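Local atomic coordinates of Lmo2349 protein (Listeria monocytogenes, PDB entry 4GVO), a protein that probably binds L-cystine or related amino acids outside the cell and delivers them to an ABC transporter for uptake. Residues K44-Y49 against S210-E215; M77-E82 against F87-V92; N107-S112 against A117-I122; G152-A157 against T162-A167. One frame throughout, in Å; residues are numbered along the deposited sequence.

Contact 1 of 4, residues K44-Y49 against S210-E215. With NA (sodium ion), chain D.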
loop_
_atom_site.group_PDB
_atom_site.type_symbol
_atom_site.label_atom_id
_atom_site.label_comp_id
_atom_site.label_asym_id
_atom_site.label_seq_id
_atom_site.Cartn_x
_atom_site.Cartn_y
_atom_site.Cartn_z
ATOM N N LYS A 44 -11.515 5.892 18.097
ATOM C CA LYS A 44 -12.060 6.940 18.926
ATOM C C LYS A 44 -13.583 7.094 18.707
ATOM O O LYS A 44 -14.337 7.420 19.638
ATOM C CB LYS A 44 -11.239 8.203 18.638
ATOM C CG LYS A 44 -11.706 9.497 19.220
ATOM C CD LYS A 44 -10.921 10.643 18.592
ATOM C CE LYS A 44 -9.418 10.468 18.754
ATOM N NZ LYS A 44 -8.630 11.449 17.918
ATOM N N ARG A 45 -14.020 6.846 17.476
ATOM C CA ARG A 45 -15.375 6.994 17.077
ATOM C C ARG A 45 -16.219 5.742 17.190
ATOM O O ARG A 45 -17.416 5.748 16.831
ATOM C CB ARG A 45 -15.409 7.575 15.653
ATOM C CG ARG A 45 -14.673 8.904 15.605
ATOM C CD ARG A 45 -14.836 9.574 14.276
ATOM N NE ARG A 45 -13.939 10.737 14.174
ATOM C CZ ARG A 45 -14.249 11.854 13.551
ATOM N NH1 ARG A 45 -15.434 11.981 12.954
ATOM N NH2 ARG A 45 -13.369 12.813 13.465
ATOM N N LEU A 46 -15.651 4.678 17.750
ATOM C CA LEU A 46 -16.381 3.401 17.922
ATOM C C LEU A 46 -16.226 2.969 19.371
ATOM O O LEU A 46 -15.307 2.213 19.724
ATOM C CB LEU A 46 -15.784 2.355 16.983
ATOM C CG LEU A 46 -16.160 2.538 15.487
ATOM C CD1 LEU A 46 -15.417 1.470 14.658
ATOM C CD2 LEU A 46 -17.675 2.483 15.203
ATOM N N PRO A 47 -17.093 3.475 20.237
ATOM C CA PRO A 47 -16.943 3.146 21.651
ATOM C C PRO A 47 -17.166 1.684 22.028
ATOM O O PRO A 47 -16.668 1.243 23.064
ATOM C CB PRO A 47 -17.957 4.068 22.330
ATOM C CG PRO A 47 -18.945 4.434 21.294
ATOM C CD PRO A 47 -18.193 4.421 19.985
ATOM N N GLY A 48 -17.803 0.919 21.144
ATOM C CA GLY A 48 -17.993 -0.507 21.410
ATOM C C GLY A 48 -16.813 -1.379 21.034
ATOM O O GLY A 48 -16.854 -2.596 21.187
ATOM N N TYR A 49 -15.738 -0.764 20.542
ATOM C CA TYR A 49 -14.600 -1.516 20.068
ATOM C C TYR A 49 -13.318 -0.873 20.625
ATOM O O TYR A 49 -13.281 0.331 20.876
ATOM C CB TYR A 49 -14.545 -1.497 18.547
ATOM C CG TYR A 49 -15.686 -2.238 17.896
ATOM C CD1 TYR A 49 -15.628 -3.616 17.716
ATOM C CD2 TYR A 49 -16.836 -1.589 17.516
ATOM C CE1 TYR A 49 -16.681 -4.317 17.130
ATOM C CE2 TYR A 49 -17.891 -2.280 16.921
ATOM C CZ TYR A 49 -17.793 -3.643 16.704
ATOM O OH TYR A 49 -18.812 -4.341 16.116
ATOM N N SER A 210 -17.151 -4.431 9.661
ATOM C CA SER A 210 -16.933 -3.672 8.421
ATOM C C SER A 210 -17.892 -2.485 8.311
ATOM O O SER A 210 -17.482 -1.360 7.934
ATOM C CB SER A 210 -17.064 -4.610 7.220
ATOM O OG SER A 210 -16.601 -3.970 6.069
ATOM N N LYS A 211 -19.166 -2.727 8.641
ATOM C CA LYS A 211 -20.159 -1.648 8.627
ATOM C C LYS A 211 -19.814 -0.526 9.619
ATOM O O LYS A 211 -19.962 0.656 9.277
ATOM C CB LYS A 211 -21.534 -2.219 8.905
ATOM C CG LYS A 211 -22.681 -1.249 8.765
ATOM C CD LYS A 211 -23.995 -1.945 9.079
ATOM C CE LYS A 211 -25.130 -0.947 9.271
ATOM N NZ LYS A 211 -26.414 -1.638 9.625
ATOM N N LYS A 212 -19.366 -0.909 10.818
ATOM C CA LYS A 212 -18.974 0.051 11.853
ATOM C C LYS A 212 -17.789 0.877 11.376
ATOM O O LYS A 212 -17.748 2.104 11.548
ATOM C CB LYS A 212 -18.690 -0.648 13.190
ATOM C CG LYS A 212 -19.920 -1.308 13.826
ATOM C CD LYS A 212 -20.803 -0.333 14.547
ATOM C CE LYS A 212 -21.929 -1.061 15.285
ATOM N NZ LYS A 212 -22.758 -0.102 16.047
ATOM N N VAL A 213 -16.809 0.214 10.796
ATOM C CA VAL A 213 -15.647 0.918 10.250
ATOM C C VAL A 213 -16.095 1.934 9.205
ATOM O O VAL A 213 -15.597 3.064 9.170
ATOM C CB VAL A 213 -14.596 -0.102 9.699
ATOM C CG1 VAL A 213 -13.513 0.562 8.818
ATOM C CG2 VAL A 213 -13.974 -0.855 10.870
ATOM N N ASP A 214 -16.993 1.530 8.299
ATOM C CA ASP A 214 -17.521 2.459 7.285
ATOM C C ASP A 214 -18.240 3.639 7.903
ATOM O O ASP A 214 -18.067 4.746 7.433
ATOM C CB ASP A 214 -18.500 1.755 6.320
ATOM C CG ASP A 214 -17.805 0.885 5.309
ATOM O OD1 ASP A 214 -16.671 1.291 4.934
ATOM O OD2 ASP A 214 -18.445 -0.097 4.801
ATOM N N GLU A 215 -18.994 3.424 8.972
ATOM C CA GLU A 215 -19.675 4.526 9.656
ATOM C C GLU A 215 -18.655 5.514 10.221
ATOM O O GLU A 215 -18.744 6.724 10.029
ATOM C CB GLU A 215 -20.593 3.970 10.753
ATOM C CG GLU A 215 -21.813 3.276 10.214
ATOM C CD GLU A 215 -22.576 2.413 11.226
ATOM O OE1 GLU A 215 -22.145 2.264 12.396
ATOM O OE2 GLU A 215 -23.625 1.847 10.848
HETATM NA NA NA D . -13.082 2.445 20.293
HETATM O O HOH W 1 -12.993 3.620 22.253
#
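The Y49 ring and K212 meet obliquely, CE2 lying 3.8 Å from CG of K212, and the two side chains cross at about a right angle. The phenol OH carries the contact to its end, 4.0 Å from the same CG. Further round, the ring touches K208 and L209 of helix 207-222 and Q9 and I11 of strand 9-15, which wedges it between helix and sheet. L46 comes in beside it over the helix backbone: CD2 lies 3.7 Å from the carbonyl O of K212 and 3.9 Å from its CB, while CD1 reaches 4.3 Å from N of V213. The K212 chain bends at CB-CG (chi2 -80°), presenting CB and CG to L46 and Y49 while its ammonium end leads away from the loop. In this family 3 solute-binding protein the contact lays the turn between helix 34-44 and strand 49-55 against helix 207-222, so that a late helix packs on an early helix-to-strand connection. The turn itself is a type I beta turn from L46 to Y49. Carbonyl oxygens of the same two residues bind the sodium ion, L46 O at 2.3 Å and Y49 O at 2.2 Å; a water and D43, through OD1 and its carbonyl O, complete the site. L46 and Y49 thus give side chains to the helix and main-chain oxygens to the metal. Nearby, R45 forms a salt bridge to D223 and a hydrogen bond to S219.

Contact 2 of 4, residues M77-E82 against F87-V92. With HIS (histidine), chain E.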
loop_
_atom_site.group_PDB
_atom_site.type_symbol
_atom_site.label_atom_id
_atom_site.label_comp_id
_atom_site.label_asym_id
_atom_site.label_seq_id
_atom_site.Cartn_x
_atom_site.Cartn_y
_atom_site.Cartn_z
ATOM N N MET A 77 -4.079 -1.279 1.376
ATOM C CA MET A 77 -4.437 -2.463 0.587
ATOM C C MET A 77 -5.394 -2.115 -0.559
ATOM O O MET A 77 -6.524 -1.660 -0.344
ATOM C CB MET A 77 -5.085 -3.553 1.466
ATOM C CG MET A 77 -4.164 -4.029 2.597
ATOM S SD MET A 77 -2.595 -4.710 2.062
ATOM C CE MET A 77 -3.108 -6.360 1.578
ATOM N N GLU A 78 -4.913 -2.392 -1.774
ATOM C CA GLU A 78 -5.670 -2.220 -2.990
ATOM C C GLU A 78 -6.722 -3.276 -3.158
ATOM O O GLU A 78 -6.459 -4.468 -2.972
ATOM C CB GLU A 78 -4.697 -2.268 -4.166
ATOM C CG GLU A 78 -3.767 -1.061 -4.260
ATOM C CD GLU A 78 -2.562 -1.363 -5.170
ATOM O OE1 GLU A 78 -2.778 -1.550 -6.394
ATOM O OE2 GLU A 78 -1.423 -1.453 -4.678
ATOM N N LYS A 79 -7.922 -2.875 -3.583
ATOM C CA LYS A 79 -8.945 -3.833 -3.906
ATOM C C LYS A 79 -8.620 -4.527 -5.218
ATOM O O LYS A 79 -8.298 -3.883 -6.193
ATOM C CB LYS A 79 -10.316 -3.191 -3.958
ATOM C CG LYS A 79 -11.424 -4.213 -4.186
ATOM C CD LYS A 79 -12.740 -3.583 -4.567
ATOM C CE LYS A 79 -13.363 -2.867 -3.412
ATOM N NZ LYS A 79 -14.535 -2.114 -3.925
ATOM N N SER A 80 -8.671 -5.833 -5.222
ATOM C CA SER A 80 -8.524 -6.654 -6.434
ATOM C C SER A 80 -9.551 -7.760 -6.385
ATOM O O SER A 80 -9.964 -8.194 -5.315
ATOM C CB SER A 80 -7.144 -7.274 -6.524
ATOM O OG SER A 80 -6.911 -8.234 -5.503
ATOM N N LYS A 81 -9.903 -8.266 -7.559
ATOM C CA LYS A 81 -10.838 -9.376 -7.600
ATOM C C LYS A 81 -10.275 -10.627 -6.920
ATOM O O LYS A 81 -11.020 -11.355 -6.236
ATOM C CB LYS A 81 -11.297 -9.608 -9.021
ATOM C CG LYS A 81 -10.194 -10.014 -9.966
ATOM C CD LYS A 81 -10.728 -10.333 -11.357
ATOM C CE LYS A 81 -9.672 -10.974 -12.250
ATOM N NZ LYS A 81 -8.849 -12.032 -11.607
ATOM N N GLU A 82 -8.968 -10.852 -7.006
ATOM C CA GLU A 82 -8.320 -11.973 -6.313
ATOM C C GLU A 82 -8.490 -11.888 -4.813
ATOM O O GLU A 82 -8.845 -12.873 -4.146
ATOM C CB GLU A 82 -6.848 -12.032 -6.663
ATOM C CG GLU A 82 -6.616 -12.453 -8.091
ATOM C CD GLU A 82 -6.754 -11.346 -9.147
ATOM O OE1 GLU A 82 -7.091 -10.163 -8.838
ATOM O OE2 GLU A 82 -6.540 -11.721 -10.333
ATOM N N PHE A 87 -11.483 -12.316 0.891
ATOM C CA PHE A 87 -11.627 -11.371 2.014
ATOM C C PHE A 87 -12.746 -10.347 1.764
ATOM O O PHE A 87 -13.155 -10.104 0.610
ATOM C CB PHE A 87 -10.303 -10.666 2.254
ATOM C CG PHE A 87 -9.203 -11.578 2.609
ATOM C CD1 PHE A 87 -9.232 -12.260 3.811
ATOM C CD2 PHE A 87 -8.145 -11.810 1.741
ATOM C CE1 PHE A 87 -8.209 -13.152 4.181
ATOM C CE2 PHE A 87 -7.137 -12.682 2.100
ATOM C CZ PHE A 87 -7.158 -13.343 3.309
ATOM N N LEU A 88 -13.196 -9.738 2.856
ATOM C CA LEU A 88 -14.120 -8.625 2.846
ATOM C C LEU A 88 -13.373 -7.307 2.792
ATOM O O LEU A 88 -12.447 -7.085 3.554
ATOM C CB LEU A 88 -14.991 -8.704 4.093
ATOM C CG LEU A 88 -16.022 -7.606 4.303
ATOM C CD1 LEU A 88 -17.018 -7.595 3.137
ATOM C CD2 LEU A 88 -16.719 -7.858 5.627
ATOM N N PHE A 89 -13.783 -6.439 1.881
ATOM C CA PHE A 89 -13.343 -5.041 1.869
ATOM C C PHE A 89 -14.461 -4.166 2.419
ATOM O O PHE A 89 -15.628 -4.383 2.087
ATOM C CB PHE A 89 -13.018 -4.562 0.471
ATOM C CG PHE A 89 -11.747 -5.168 -0.081
ATOM C CD1 PHE A 89 -11.705 -6.470 -0.510
ATOM C CD2 PHE A 89 -10.586 -4.455 -0.113
ATOM C CE1 PHE A 89 -10.499 -6.998 -1.027
ATOM C CE2 PHE A 89 -9.393 -4.985 -0.593
ATOM C CZ PHE A 89 -9.362 -6.237 -1.075
ATOM N N ASN A 90 -14.132 -3.169 3.244
ATOM C CA ASN A 90 -15.151 -2.210 3.629
ATOM C C ASN A 90 -15.549 -1.387 2.386
ATOM O O ASN A 90 -14.870 -1.456 1.351
ATOM C CB ASN A 90 -14.712 -1.364 4.809
ATOM C CG ASN A 90 -13.624 -0.394 4.448
ATOM O OD1 ASN A 90 -12.556 -0.815 4.018
ATOM N ND2 ASN A 90 -13.887 0.901 4.607
ATOM N N ASP A 91 -16.649 -0.626 2.478
ATOM C CA ASP A 91 -17.189 0.131 1.329
ATOM C C ASP A 91 -16.531 1.463 1.080
ATOM O O ASP A 91 -16.589 1.979 -0.054
ATOM C CB ASP A 91 -18.702 0.404 1.481
ATOM C CG ASP A 91 -19.576 -0.818 1.174
ATOM O OD1 ASP A 91 -19.075 -1.900 0.825
ATOM O OD2 ASP A 91 -20.813 -0.683 1.283
ATOM N N VAL A 92 -15.936 2.061 2.111
ATOM C CA VAL A 92 -15.447 3.427 1.991
ATOM C C VAL A 92 -13.922 3.440 1.806
ATOM O O VAL A 92 -13.186 3.022 2.695
ATOM C CB VAL A 92 -15.872 4.259 3.208
ATOM C CG1 VAL A 92 -15.349 5.686 3.090
ATOM C CG2 VAL A 92 -17.413 4.228 3.383
HETATM N N HIS E . -0.837 -1.183 -2.028
HETATM C CA HIS E . -0.173 -2.507 -1.825
HETATM C C HIS E . -1.090 -3.661 -2.058
HETATM O O HIS E . -2.306 -3.443 -2.161
HETATM C CB HIS E . 0.406 -2.593 -0.424
HETATM C CG HIS E . 1.785 -2.012 -0.338
HETATM N ND1 HIS E . 2.012 -0.713 -0.582
HETATM C CD2 HIS E . 3.049 -2.601 -0.097
HETATM C CE1 HIS E . 3.346 -0.479 -0.490
HETATM N NE2 HIS E . 3.954 -1.630 -0.168
HETATM O OXT HIS E . -0.615 -4.816 -2.159
HETATM O O HOH W 2 -15.387 -1.885 -1.308
#
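CB of K79 lies over one face of the F89 ring, 3.9 Å from CE2. CG, set anti to the backbone N (chi1 -175°), stands almost exactly above the middle of the ring in a CH-pi contact, 4.0 Å from the centroid and 3° off the ring normal. Beyond it the chain bends at chi3, and NZ ends on a water at 2.8 Å, which also donates to the carbonyl O of N90. The lysine backbone joins in, CA sitting 3.5 Å from CE2 of F89. At the ring's edge, near its plane, lies the carbonyl O of M77. F89 thus packs against the turn leading into helix 81-86, with S80 at the N-cap position, its OG accepting from the backbone N of R83. This turn forms part of the amino-acid pocket of the solute-binding fold. With histidine bound, the backbone N of E78 donates to the ligand O at 2.8 Å in a nearly straight bond (174°), while OE2 of E78 approaches the ligand N to 2.7 Å. The carboxylate's other oxygen, OE1, accepts from ND2 of N128. S-oxy cysteine likewise accepts from the E78 backbone N.

Contact 3 of 4, residues N107-S112 against A117-I122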
loop_
_atom_site.group_PDB
_atom_site.type_symbol
_atom_site.label_atom_id
_atom_site.label_comp_id
_atom_site.label_asym_id
_atom_site.label_seq_id
_atom_site.Cartn_x
_atom_site.Cartn_y
_atom_site.Cartn_z
ATOM N N ASN A 107 16.811 7.257 -16.328
ATOM C CA ASN A 107 16.485 6.194 -17.305
ATOM C C ASN A 107 15.268 6.595 -18.133
ATOM O O ASN A 107 14.176 6.803 -17.579
ATOM C CB ASN A 107 16.236 4.898 -16.567
ATOM C CG ASN A 107 16.141 3.680 -17.471
ATOM O OD1 ASN A 107 16.228 3.805 -18.706
ATOM N ND2 ASN A 107 15.954 2.501 -16.859
ATOM N N ASN A 108 15.469 6.769 -19.437
ATOM C CA ASN A 108 14.401 7.041 -20.378
ATOM C C ASN A 108 14.158 5.905 -21.363
ATOM O O ASN A 108 13.480 6.077 -22.383
ATOM C CB ASN A 108 14.708 8.337 -21.095
ATOM C CG ASN A 108 14.714 9.507 -20.119
ATOM O OD1 ASN A 108 13.690 9.766 -19.495
ATOM N ND2 ASN A 108 15.849 10.202 -19.981
ATOM N N SER A 109 14.689 4.731 -21.033
ATOM C CA SER A 109 14.587 3.602 -21.954
ATOM C C SER A 109 13.274 2.839 -21.888
ATOM O O SER A 109 12.952 2.043 -22.779
ATOM C CB SER A 109 15.759 2.665 -21.772
ATOM O OG SER A 109 15.694 1.910 -20.569
ATOM N N ILE A 110 12.488 3.119 -20.850
ATOM C CA ILE A 110 11.232 2.379 -20.601
ATOM C C ILE A 110 10.035 3.355 -20.510
ATOM O O ILE A 110 10.067 4.320 -19.756
ATOM C CB ILE A 110 11.348 1.613 -19.254
ATOM C CG1 ILE A 110 12.398 0.544 -19.333
ATOM C CG2 ILE A 110 10.015 1.028 -18.830
ATOM C CD1 ILE A 110 12.962 0.041 -18.007
ATOM N N ASN A 111 9.019 3.083 -21.312
ATOM C CA ASN A 111 7.741 3.737 -21.207
ATOM C C ASN A 111 6.667 2.670 -21.137
ATOM O O ASN A 111 6.062 2.509 -20.102
ATOM C CB ASN A 111 7.541 4.769 -22.333
ATOM C CG ASN A 111 6.296 5.596 -22.088
ATOM O OD1 ASN A 111 5.217 5.070 -22.124
ATOM N ND2 ASN A 111 6.480 6.829 -21.621
ATOM N N SER A 112 6.436 1.933 -22.209
ATOM C CA SER A 112 5.520 0.808 -22.222
ATOM C C SER A 112 6.120 -0.366 -21.451
ATOM O O SER A 112 7.333 -0.550 -21.401
ATOM C CB SER A 112 5.364 0.344 -23.666
ATOM O OG SER A 112 4.525 -0.786 -23.792
ATOM N N ALA A 117 11.213 -5.889 -22.272
ATOM C CA ALA A 117 11.698 -7.128 -22.831
ATOM C C ALA A 117 13.179 -7.310 -22.510
ATOM O O ALA A 117 14.001 -6.396 -22.765
ATOM C CB ALA A 117 11.466 -7.158 -24.330
ATOM N N GLY A 118 13.532 -8.469 -21.941
ATOM C CA GLY A 118 14.920 -8.783 -21.585
ATOM C C GLY A 118 15.456 -8.118 -20.333
ATOM O O GLY A 118 16.627 -8.234 -20.056
ATOM N N LYS A 119 14.598 -7.399 -19.616
ATOM C CA LYS A 119 14.970 -6.638 -18.446
ATOM C C LYS A 119 14.426 -7.285 -17.173
ATOM O O LYS A 119 13.762 -8.309 -17.209
ATOM C CB LYS A 119 14.495 -5.184 -18.581
ATOM C CG LYS A 119 15.305 -4.505 -19.701
ATOM C CD LYS A 119 15.042 -3.033 -19.809
ATOM C CE LYS A 119 16.060 -2.383 -20.733
ATOM N NZ LYS A 119 16.022 -0.896 -20.715
ATOM N N ARG A 120 14.808 -6.716 -16.047
ATOM C CA ARG A 120 14.509 -7.281 -14.738
ATOM C C ARG A 120 13.786 -6.249 -13.883
ATOM O O ARG A 120 14.274 -5.113 -13.697
ATOM C CB ARG A 120 15.787 -7.733 -14.057
ATOM C CG ARG A 120 15.638 -8.332 -12.665
ATOM C CD ARG A 120 16.939 -8.964 -12.193
ATOM N NE ARG A 120 16.852 -9.500 -10.810
ATOM C CZ ARG A 120 17.026 -8.765 -9.723
ATOM N NH1 ARG A 120 17.242 -7.476 -9.823
ATOM N NH2 ARG A 120 16.922 -9.288 -8.514
ATOM N N VAL A 121 12.608 -6.639 -13.376
ATOM C CA VAL A 121 11.769 -5.759 -12.578
ATOM C C VAL A 121 11.769 -6.284 -11.156
ATOM O O VAL A 121 11.667 -7.486 -10.915
ATOM C CB VAL A 121 10.332 -5.713 -13.168
ATOM C CG1 VAL A 121 9.433 -4.794 -12.348
ATOM C CG2 VAL A 121 10.383 -5.261 -14.639
ATOM N N ILE A 122 11.954 -5.388 -10.224
ATOM C CA ILE A 122 11.979 -5.711 -8.795
ATOM C C ILE A 122 10.685 -5.199 -8.153
ATOM O O ILE A 122 10.208 -4.118 -8.465
ATOM C CB ILE A 122 13.245 -5.102 -8.105
ATOM C CG1 ILE A 122 13.533 -5.772 -6.733
ATOM C CG2 ILE A 122 13.191 -3.562 -8.026
ATOM C CD1 ILE A 122 14.033 -7.185 -6.845
HETATM O O HOH W 3 16.892 -0.084 -18.158
HETATM O O HOH W 4 13.916 -0.567 -22.588
#
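K119 and I110 reach toward each other tip to tip, CD of the lysine 4.1 Å from CD1 of the isoleucine. The lysine is extended throughout beyond CG, and this carries its ammonium past I110 to the turn at S109. There NZ lies 2.8 Å from OG of S109, a close approach whose angle is poor for a hydrogen bond. Two waters link the ammonium to the turn instead: one accepts from NZ and from ND2 of N107, the other accepts from NZ and donates to the carbonyl O of S109. The turn is an Asx turn, OD1 of N107 receiving the backbone N of S109 at 2.9 Å, and it lies in the connection from strand 95-104 to strand 120-123 of this solute-binding fold. The same OD1 accepts from OG of S109 at 2.7 Å, in the carbonyl plane and on a lone pair, whereas the backbone N comes from 37° above that plane. A chi1 of 73° folds the S109 hydroxyl back on the asparagine. Both bonds thus hold the amide, leaving its ND2 directed to the bridging water. I110, buried, packs on L101 and V103 of strand 95-104.

Contact 4 of 4, residues G152-A157 against T162-A167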
loop_
_atom_site.group_PDB
_atom_site.type_symbol
_atom_site.label_atom_id
_atom_site.label_comp_id
_atom_site.label_asym_id
_atom_site.label_seq_id
_atom_site.Cartn_x
_atom_site.Cartn_y
_atom_site.Cartn_z
ATOM N N GLY A 152 18.021 -3.866 2.914
ATOM C CA GLY A 152 19.270 -3.138 2.828
ATOM C C GLY A 152 19.630 -2.837 1.406
ATOM O O GLY A 152 18.802 -2.323 0.650
ATOM N N SER A 153 20.851 -3.197 1.030
ATOM C CA SER A 153 21.349 -3.056 -0.350
ATOM C C SER A 153 20.538 -3.843 -1.381
ATOM O O SER A 153 20.698 -3.658 -2.571
ATOM C CB SER A 153 22.867 -3.417 -0.423
ATOM O OG SER A 153 23.134 -4.835 -0.485
ATOM N N ASN A 154 19.692 -4.757 -0.908
ATOM C CA ASN A 154 18.847 -5.553 -1.824
ATOM C C ASN A 154 17.441 -4.994 -1.904
ATOM O O ASN A 154 16.549 -5.629 -2.573
ATOM C CB ASN A 154 18.783 -7.022 -1.360
ATOM C CG ASN A 154 20.137 -7.684 -1.339
ATOM O OD1 ASN A 154 20.974 -7.414 -2.207
ATOM N ND2 ASN A 154 20.369 -8.533 -0.329
ATOM N N ASP A 155 17.191 -3.856 -1.271
ATOM C CA ASP A 155 15.845 -3.258 -1.439
ATOM C C ASP A 155 15.638 -2.655 -2.830
ATOM O O ASP A 155 16.583 -2.548 -3.597
ATOM C CB ASP A 155 15.501 -2.313 -0.276
ATOM C CG ASP A 155 16.241 -0.954 -0.311
ATOM O OD1 ASP A 155 16.876 -0.624 -1.306
ATOM O OD2 ASP A 155 16.169 -0.197 0.718
ATOM N N THR A 156 14.386 -2.319 -3.149
ATOM C CA THR A 156 14.038 -1.855 -4.488
ATOM C C THR A 156 14.907 -0.666 -4.885
ATOM O O THR A 156 15.487 -0.647 -5.963
ATOM C CB THR A 156 12.563 -1.530 -4.591
ATOM O OG1 THR A 156 11.846 -2.772 -4.535
ATOM C CG2 THR A 156 12.235 -0.704 -5.854
ATOM N N ALA A 157 14.985 0.359 -4.038
ATOM C CA ALA A 157 15.715 1.552 -4.433
ATOM C C ALA A 157 17.171 1.247 -4.747
ATOM O O ALA A 157 17.733 1.753 -5.723
ATOM C CB ALA A 157 15.665 2.637 -3.335
ATOM N N THR A 162 21.881 0.528 -8.570
ATOM C CA THR A 162 22.991 -0.216 -9.159
ATOM C C THR A 162 22.749 -0.735 -10.551
ATOM O O THR A 162 23.685 -1.212 -11.192
ATOM C CB THR A 162 23.380 -1.446 -8.319
ATOM O OG1 THR A 162 22.286 -2.356 -8.281
ATOM C CG2 THR A 162 23.720 -1.052 -6.919
ATOM N N GLY A 163 21.502 -0.656 -11.034
ATOM C CA GLY A 163 21.146 -1.231 -12.289
ATOM C C GLY A 163 20.818 -2.718 -12.242
ATOM O O GLY A 163 20.507 -3.309 -13.253
ATOM N N ARG A 164 20.854 -3.329 -11.069
ATOM C CA ARG A 164 20.489 -4.742 -10.951
ATOM C C ARG A 164 19.044 -4.949 -11.335
ATOM O O ARG A 164 18.678 -6.001 -11.846
ATOM C CB ARG A 164 20.658 -5.280 -9.511
ATOM C CG ARG A 164 22.064 -5.447 -9.023
ATOM C CD ARG A 164 22.073 -5.615 -7.519
ATOM N NE ARG A 164 21.504 -6.883 -7.147
ATOM C CZ ARG A 164 21.156 -7.210 -5.896
ATOM N NH1 ARG A 164 21.259 -6.339 -4.884
ATOM N NH2 ARG A 164 20.655 -8.420 -5.640
ATOM N N ALA A 165 18.214 -3.961 -11.028
ATOM C CA ALA A 165 16.836 -3.912 -11.510
ATOM C C ALA A 165 16.726 -2.747 -12.483
ATOM O O ALA A 165 17.282 -1.691 -12.227
ATOM C CB ALA A 165 15.837 -3.727 -10.373
ATOM N N ASP A 166 15.947 -2.921 -13.558
ATOM C CA ASP A 166 15.668 -1.868 -14.523
ATOM C C ASP A 166 14.457 -1.004 -14.118
ATOM O O ASP A 166 14.369 0.165 -14.470
ATOM C CB ASP A 166 15.415 -2.527 -15.859
ATOM C CG ASP A 166 16.659 -3.223 -16.403
ATOM O OD1 ASP A 166 17.532 -2.493 -16.924
ATOM O OD2 ASP A 166 16.744 -4.472 -16.264
ATOM N N ALA A 167 13.510 -1.603 -13.397
ATOM C CA ALA A 167 12.260 -0.940 -13.030
ATOM C C ALA A 167 11.655 -1.594 -11.826
ATOM O O ALA A 167 12.031 -2.722 -11.473
ATOM C CB ALA A 167 11.227 -0.964 -14.186
HETATM O O HOH W 5 21.712 -3.634 -5.146
#
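A direct hydrogen bond joins R164 to N154: NH1 donates to OD1 at 2.9 Å with an angle of 163°. The donor lies in the carbonyl plane on a lone pair of the asparagine, and OD1 stands close to the guanidinium plane, at its edge. The two flat groups are turned steeply, 80° apart, so the amide meets the guanidinium edge without stacking on it. A bend at chi3 (69°) in the arginine chain turns the guanidinium toward the asparagine. Through a water the same NH1 reaches a second acceptor: the water accepts from it at 2.8 Å and donates to the carbonyl O of S153. Turns and caps set the two ends. OG1 of T162 accepts from the backbone N of R164 at 3.3 Å in an ST turn, as the chain leaves the helix through G163 with positive phi. At the other end D155 is the N-cap, its side chain accepting from a first-turn backbone N. The contact therefore spans helix 156-162 at the surface, joining the 3-10 turn before it to the loop after it; that loop leads into strand 168-170, while T156 and A165 both pack on I122 of the neighbouring strand 120-123.

In the fold
From the N terminus, contact 1 opens first, after helix 34-44, and closes last, on helix 207-222, so its wide loop encloses the other three. Within it contacts 2, 3 and 4 follow in series, none crossing another, each closing a short loop; those of contacts 2 and 4 span the helices 81-86 and 156-162. Contacts 1 and 2 touch: D214 of helix 207-222 holds N90 and D91 of segment 87-92. Contacts 3 and 4 also touch, R120 binding D166 and R164 where strand 120-123 meets the loop after helix 156-162. These two pairs stand well apart, contacts 1 and 3 having centres about 44 Å from each other on opposite sides of the chain's centre.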